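Local atomic coordinates of kelch-like protein 7 (Homo sapiens, PDB entry 3II7), a protein that serves, through a chain of which this is the kelch-repeat propeller domain, as substrate-specific adapter of a CUL3-RBX1 E3 ubiquitin ligase. Residues G62-F67 with P91-A96; G113-Y118 with L137-S142. All blocks are in the same frame, centred on the assembly; numbering follows the deposited sequence. Where two conformers were deposited one is given.

Interactions 1 and 2 are the same kind of join made in two successive blades of a six-bladed kelch propeller: each sets the loop between the second and third strands of one sheet against the linker that runs on to the first strand of the next. Their centres lie about 13 Å apart, and they touch. Ser94 O and Ser142 N are 3.0 Å apart, probably a hydrogen bond from linker to linker, while Arg92 CD packs on Leu117 CD1 at 3.9 Å. The model contains no substrate; in KEAP1, another BTB-kelch protein, loops of these two kinds form the face that takes the substrate peptide.

Interaction 1 of 2, residues G62-F67 with P91-A96; sequences GGSQLF and PRDSLA. With EDO (1,2-ethanediol), chain P.
The backbones of Gly63 and Arg92 meet in a buried, largely main-chain contact between two loops of the kelch propeller. One loop follows strand 57-61 with the glycine pair characteristic of kelch repeats; the other links strand 81-86 to strand 96-100 of the next blade. The central bond runs from Gly63 N to Arg92 O, 2.9 Å long and nearly straight at 165°, with the donor standing above the carbonyl plane. Both glycines have positive phi, and Gly62 lies close under the linker: its CA is 3.5 Å from Arg92 O and 4.0 Å from Leu95 CD2, so a side chain there would run into the leucine. A water adds to the join, probably donating to Gly63 O at 2.8 Å and accepting a weak bond from Arg92 N.

Asp93 supplies the side-chain half. Its CG lies anti to its own carbonyl carbon (chi1 -74°), and the carboxylate reaches back over the other loop. OD1 comes 3.1 Å from Gly63 C, while OD2 takes a hydrogen bond on its syn side from Ser64 OG at 2.9 Å. Ser64 was modelled in two conformers, so this bond is sure only for the one described. Arg47 NH1 also bonds to Ser64 OG. Farther along, Phe67 N donates to an ethanediol, probably from the crystallisation liquor.

Behind the join, Leu95 CD1 lies over the centre of the Arg92 guanidinium. That group points into the next blade, with a hydrogen bond to Gly108 O and a salt bridge to Glu121 in strand 120-124. Leu95 itself packs on Thr106 of strand 103-107, which places the contact at the seam between the sheets that begin with strands 50-54 and 96-100.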
loop_
_atom_site.group_PDB
_atom_site.type_symbol
_atom_site.label_atom_id
_atom_site.label_comp_id
_atom_site.label_asym_id
_atom_site.label_seq_id
_atom_site.Cartn_x
_atom_site.Cartn_y
_atom_site.Cartn_z
ATOM N N GLY A 62 9.167 -8.737 -2.099
ATOM C CA GLY A 62 9.501 -8.073 -3.343
ATOM C C GLY A 62 10.575 -7.018 -3.175
ATOM O O GLY A 62 11.258 -6.934 -2.120
ATOM N N GLY A 63 10.749 -6.215 -4.213
ATOM C CA GLY A 63 11.742 -5.192 -4.204
ATOM C C GLY A 63 13.146 -5.692 -4.482
ATOM O O GLY A 63 13.383 -6.883 -4.766
ATOM N N SER A 64 14.080 -4.769 -4.395
ATOM C CA SER A 64 15.457 -5.042 -4.779
ATOM C C SER A 64 16.437 -4.263 -3.932
ATOM O O SER A 64 16.072 -3.292 -3.266
ATOM C CB SER A 64 15.657 -4.675 -6.248
ATOM O OG SER A 64 15.303 -3.308 -6.504
ATOM N N GLN A 65 17.690 -4.716 -3.972
ATOM C CA GLN A 65 18.827 -3.967 -3.488
ATOM C C GLN A 65 19.774 -3.906 -4.697
ATOM O O GLN A 65 19.426 -3.242 -5.677
ATOM C CB GLN A 65 19.379 -4.614 -2.223
ATOM C CG GLN A 65 18.477 -4.303 -0.989
ATOM C CD GLN A 65 18.435 -5.421 0.054
ATOM O OE1 GLN A 65 18.927 -6.513 -0.181
ATOM N NE2 GLN A 65 17.829 -5.136 1.222
ATOM N N LEU A 66 20.912 -4.612 -4.685
ATOM C CA LEU A 66 21.733 -4.729 -5.902
ATOM C C LEU A 66 21.012 -5.602 -6.954
ATOM O O LEU A 66 21.097 -5.348 -8.154
ATOM C CB LEU A 66 23.136 -5.295 -5.577
ATOM C CG LEU A 66 24.188 -4.252 -5.151
ATOM C CD1 LEU A 66 24.562 -3.351 -6.335
ATOM C CD2 LEU A 66 23.719 -3.412 -3.948
ATOM N N PHE A 67 20.278 -6.612 -6.472
ATOM C CA PHE A 67 19.555 -7.548 -7.320
ATOM C C PHE A 67 18.137 -7.697 -6.761
ATOM O O PHE A 67 17.853 -7.220 -5.650
ATOM C CB PHE A 67 20.282 -8.913 -7.342
ATOM C CG PHE A 67 21.734 -8.831 -7.807
ATOM C CD1 PHE A 67 22.038 -8.490 -9.125
ATOM C CD2 PHE A 67 22.782 -9.089 -6.926
ATOM C CE1 PHE A 67 23.382 -8.410 -9.563
ATOM C CE2 PHE A 67 24.123 -9.014 -7.353
ATOM C CZ PHE A 67 24.412 -8.669 -8.674
ATOM N N PRO A 91 10.420 -12.707 -8.318
ATOM C CA PRO A 91 10.860 -11.457 -7.690
ATOM C C PRO A 91 10.591 -10.293 -8.616
ATOM O O PRO A 91 10.763 -10.411 -9.839
ATOM C CB PRO A 91 12.361 -11.660 -7.486
ATOM C CG PRO A 91 12.573 -13.145 -7.527
ATOM C CD PRO A 91 11.530 -13.664 -8.476
ATOM N N ARG A 92 10.107 -9.200 -8.043
ATOM C CA ARG A 92 9.724 -8.026 -8.818
ATOM C C ARG A 92 9.581 -6.805 -7.913
ATOM O O ARG A 92 9.366 -6.930 -6.685
ATOM C CB ARG A 92 8.434 -8.267 -9.583
ATOM C CG ARG A 92 7.307 -8.727 -8.755
ATOM C CD ARG A 92 6.427 -9.590 -9.594
ATOM N NE ARG A 92 5.095 -9.681 -9.070
ATOM C CZ ARG A 92 4.644 -10.620 -8.263
ATOM N NH1 ARG A 92 5.432 -11.575 -7.819
ATOM N NH2 ARG A 92 3.361 -10.594 -7.901
ATOM N N ASP A 93 9.719 -5.639 -8.543
ATOM C CA ASP A 93 9.648 -4.348 -7.875
ATOM C C ASP A 93 8.282 -3.704 -8.144
ATOM O O ASP A 93 7.671 -3.957 -9.168
ATOM C CB ASP A 93 10.723 -3.405 -8.448
ATOM C CG ASP A 93 12.152 -3.744 -7.970
ATOM O OD1 ASP A 93 12.352 -4.750 -7.291
ATOM O OD2 ASP A 93 13.081 -2.963 -8.284
ATOM N N SER A 94 7.877 -2.832 -7.240
ATOM C CA SER A 94 6.664 -1.981 -7.415
ATOM C C SER A 94 5.383 -2.827 -7.519
ATOM O O SER A 94 4.392 -2.421 -8.131
ATOM C CB SER A 94 6.847 -1.028 -8.617
ATOM O OG SER A 94 8.032 -0.220 -8.428
ATOM N N LEU A 95 5.436 -4.008 -6.921
ATOM C CA LEU A 95 4.258 -4.878 -6.758
ATOM C C LEU A 95 3.402 -4.335 -5.607
ATOM O O LEU A 95 3.856 -3.496 -4.832
ATOM C CB LEU A 95 4.702 -6.315 -6.482
ATOM C CG LEU A 95 5.237 -6.685 -5.090
ATOM C CD1 LEU A 95 5.609 -8.160 -5.098
ATOM C CD2 LEU A 95 6.405 -5.816 -4.650
ATOM N N ALA A 96 2.164 -4.796 -5.526
ATOM C CA ALA A 96 1.278 -4.464 -4.444
ATOM C C ALA A 96 0.932 -5.753 -3.712
ATOM O O ALA A 96 1.056 -6.850 -4.262
ATOM C CB ALA A 96 0.019 -3.782 -4.965
HETATM C C1 EDO P . 19.325 -9.643 -3.769
HETATM O O1 EDO P . 20.434 -10.511 -4.029
HETATM C C2 EDO P . 19.805 -8.374 -3.079
HETATM O O2 EDO P . 20.848 -7.727 -3.844
HETATM O O HOH W 1 11.806 -9.038 -5.479
#

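Interaction 2 of 2, residues G113-Y118 with L137-S142; sequences GNSALY and LTQRCS. With EDO (1,2-ethanediol), chain X; EDO (1,2-ethanediol), chain Q.
Gln139 and Tyr118 mark the outer part of a loop-to-linker join in the third kelch repeat, where the loop leading to strand 120-124 lies against the chain running on to strand 144-148. Gln139 CB sits squarely over one face of the Tyr118 ring, a CH-pi contact of 3.9 Å to the centroid and 7° off the normal. Tyr118 was deposited in two conformers, and its ring contacts are those of the one described. The ring edge turns to Leu137 O, and a water bridges the two residues, donating to that oxygen at 2.9 Å and bonded to Tyr118 OH.

Deeper in, Arg140 N donates to Leu117 O at 3.1 Å. The same oxygen also meets a weaker CA-H...O contact from Gln139 CA, the neighbouring linker residue. With chi1 of 69°, Gln139 CG stands between its own N and carbonyl carbon and comes 3.9 Å from Ala116 CB. The chain runs on extended to CD, and the turn of the amide sets NE2 3.0 Å from Ala116 O, with an ethanediol oxygen close to both; the amide plane is turned 57° from the tyrosine ring. An alanine at Gln139 would keep CB on the ring but would probably open a gap beside Ala116 CB and leave Ala116 O without the amide nitrogen next to it. Ala116 CB also lies 3.8 Å from Cys141 SG, in the one of two cysteine conformers described.

Leu159 of strand 158-159 touches Ala116, Thr138 and Gln139, and the Arg140 guanidinium forms a salt bridge with Glu172 in the following blade. The same packing of a blade's second-to-third-strand loop on the linker to the next blade occurs in the repeat before, in keeping with the repeating blades of a kelch beta-propeller.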
loop_
_atom_site.group_PDB
_atom_site.type_symbol
_atom_site.label_atom_id
_atom_site.label_comp_id
_atom_site.label_asym_id
_atom_site.label_seq_id
_atom_site.Cartn_x
_atom_site.Cartn_y
_atom_site.Cartn_z
ATOM N N GLY A 113 13.460 -6.039 -17.935
ATOM C CA GLY A 113 12.935 -6.411 -19.261
ATOM C C GLY A 113 11.417 -6.415 -19.370
ATOM O O GLY A 113 10.853 -6.934 -20.344
ATOM N N ASN A 114 10.742 -5.832 -18.382
ATOM C CA ASN A 114 9.293 -5.702 -18.453
ATOM C C ASN A 114 8.823 -4.541 -17.560
ATOM O O ASN A 114 9.035 -4.552 -16.340
ATOM C CB ASN A 114 8.630 -7.054 -18.070
ATOM C CG ASN A 114 7.451 -7.429 -18.983
ATOM O OD1 ASN A 114 6.733 -6.562 -19.493
ATOM N ND2 ASN A 114 7.250 -8.733 -19.178
ATOM N N SER A 115 8.191 -3.547 -18.183
ATOM C CA SER A 115 7.697 -2.349 -17.477
ATOM C C SER A 115 6.599 -2.688 -16.461
ATOM O O SER A 115 6.520 -2.063 -15.384
ATOM C CB SER A 115 7.125 -1.345 -18.477
ATOM O OG SER A 115 5.849 -1.784 -18.955
ATOM N N ALA A 116 5.732 -3.652 -16.803
ATOM C CA ALA A 116 4.673 -4.026 -15.879
ATOM C C ALA A 116 4.108 -5.416 -16.143
ATOM O O ALA A 116 3.932 -5.806 -17.278
ATOM C CB ALA A 116 3.556 -2.992 -15.903
ATOM N N LEU A 117 3.783 -6.138 -15.056
ATOM C CA LEU A 117 3.268 -7.493 -15.138
ATOM C C LEU A 117 1.792 -7.590 -14.722
ATOM O O LEU A 117 1.285 -6.752 -13.967
ATOM C CB LEU A 117 4.093 -8.398 -14.214
ATOM C CG LEU A 117 5.577 -8.569 -14.508
ATOM C CD1 LEU A 117 6.194 -9.543 -13.502
ATOM C CD2 LEU A 117 5.799 -9.071 -15.903
ATOM N N TYR A 118 1.110 -8.617 -15.235
ATOM C CA TYR A 118 -0.262 -9.009 -14.877
ATOM C C TYR A 118 -0.282 -9.999 -13.676
ATOM O O TYR A 118 -1.343 -10.362 -13.170
ATOM C CB TYR A 118 -0.904 -9.792 -16.033
ATOM C CG TYR A 118 -1.101 -9.140 -17.404
ATOM C CD1 TYR A 118 -0.218 -9.384 -18.447
ATOM C CD2 TYR A 118 -2.226 -8.381 -17.679
ATOM C CE1 TYR A 118 -0.433 -8.832 -19.713
ATOM C CE2 TYR A 118 -2.446 -7.849 -18.925
ATOM C CZ TYR A 118 -1.554 -8.077 -19.933
ATOM O OH TYR A 118 -1.778 -7.532 -21.177
ATOM N N LEU A 137 -6.431 -8.288 -15.318
ATOM C CA LEU A 137 -6.874 -7.915 -16.679
ATOM C C LEU A 137 -5.907 -6.911 -17.350
ATOM O O LEU A 137 -5.731 -6.938 -18.578
ATOM C CB LEU A 137 -8.291 -7.331 -16.627
ATOM C CG LEU A 137 -9.385 -8.332 -16.153
ATOM C CD1 LEU A 137 -10.686 -7.634 -15.863
ATOM C CD2 LEU A 137 -9.618 -9.402 -17.211
ATOM N N THR A 138 -5.292 -6.029 -16.541
ATOM C CA THR A 138 -4.320 -5.028 -17.020
ATOM C C THR A 138 -3.069 -5.112 -16.175
ATOM O O THR A 138 -3.137 -5.110 -14.936
ATOM C CB THR A 138 -4.887 -3.608 -16.904
ATOM O OG1 THR A 138 -6.131 -3.505 -17.652
ATOM C CG2 THR A 138 -3.865 -2.564 -17.384
ATOM N N GLN A 139 -1.932 -5.204 -16.846
ATOM C CA GLN A 139 -0.654 -5.206 -16.192
ATOM C C GLN A 139 -0.445 -3.850 -15.520
ATOM O O GLN A 139 -0.903 -2.813 -16.027
ATOM C CB GLN A 139 0.458 -5.472 -17.213
ATOM C CG GLN A 139 0.680 -4.344 -18.210
ATOM C CD GLN A 139 1.271 -4.813 -19.525
ATOM O OE1 GLN A 139 0.568 -5.326 -20.368
ATOM N NE2 GLN A 139 2.575 -4.624 -19.702
ATOM N N ARG A 140 0.239 -3.854 -14.388
ATOM C CA ARG A 140 0.455 -2.604 -13.640
ATOM C C ARG A 140 1.591 -2.675 -12.613
ATOM O O ARG A 140 1.849 -3.722 -12.082
ATOM C CB ARG A 140 -0.836 -2.133 -12.955
ATOM C CG ARG A 140 -1.521 -3.085 -12.128
ATOM C CD ARG A 140 -2.920 -2.556 -11.725
ATOM N NE ARG A 140 -4.057 -2.902 -12.619
ATOM C CZ ARG A 140 -5.073 -2.091 -12.925
ATOM N NH1 ARG A 140 -5.084 -0.824 -12.540
ATOM N NH2 ARG A 140 -6.064 -2.518 -13.701
ATOM N N CYS A 141 2.281 -1.540 -12.433
ATOM C CA CYS A 141 3.277 -1.278 -11.369
ATOM C C CYS A 141 2.817 -0.062 -10.572
ATOM O O CYS A 141 2.206 0.835 -11.146
ATOM C CB CYS A 141 4.635 -0.904 -11.978
ATOM S SG CYS A 141 5.525 -2.210 -12.761
ATOM N N SER A 142 3.187 0.011 -9.294
ATOM C CA SER A 142 2.976 1.206 -8.479
ATOM C C SER A 142 1.511 1.496 -8.285
ATOM O O SER A 142 1.129 2.621 -8.047
ATOM C CB SER A 142 3.683 2.422 -9.097
ATOM O OG SER A 142 5.069 2.173 -9.265
HETATM C C1 EDO X . 3.524 -8.277 -18.946
HETATM O O1 EDO X . 4.169 -7.220 -19.668
HETATM C C2 EDO X . 3.368 -9.513 -19.828
HETATM O O2 EDO X . 2.883 -9.143 -21.122
HETATM C C1 EDO Q . 2.582 -12.716 -16.552
HETATM O O1 EDO Q . 1.737 -13.596 -15.792
HETATM C C2 EDO Q . 2.589 -11.384 -15.878
HETATM O O2 EDO Q . 2.801 -10.336 -16.784
HETATM O O HOH W 2 -4.411 -5.918 -20.995
#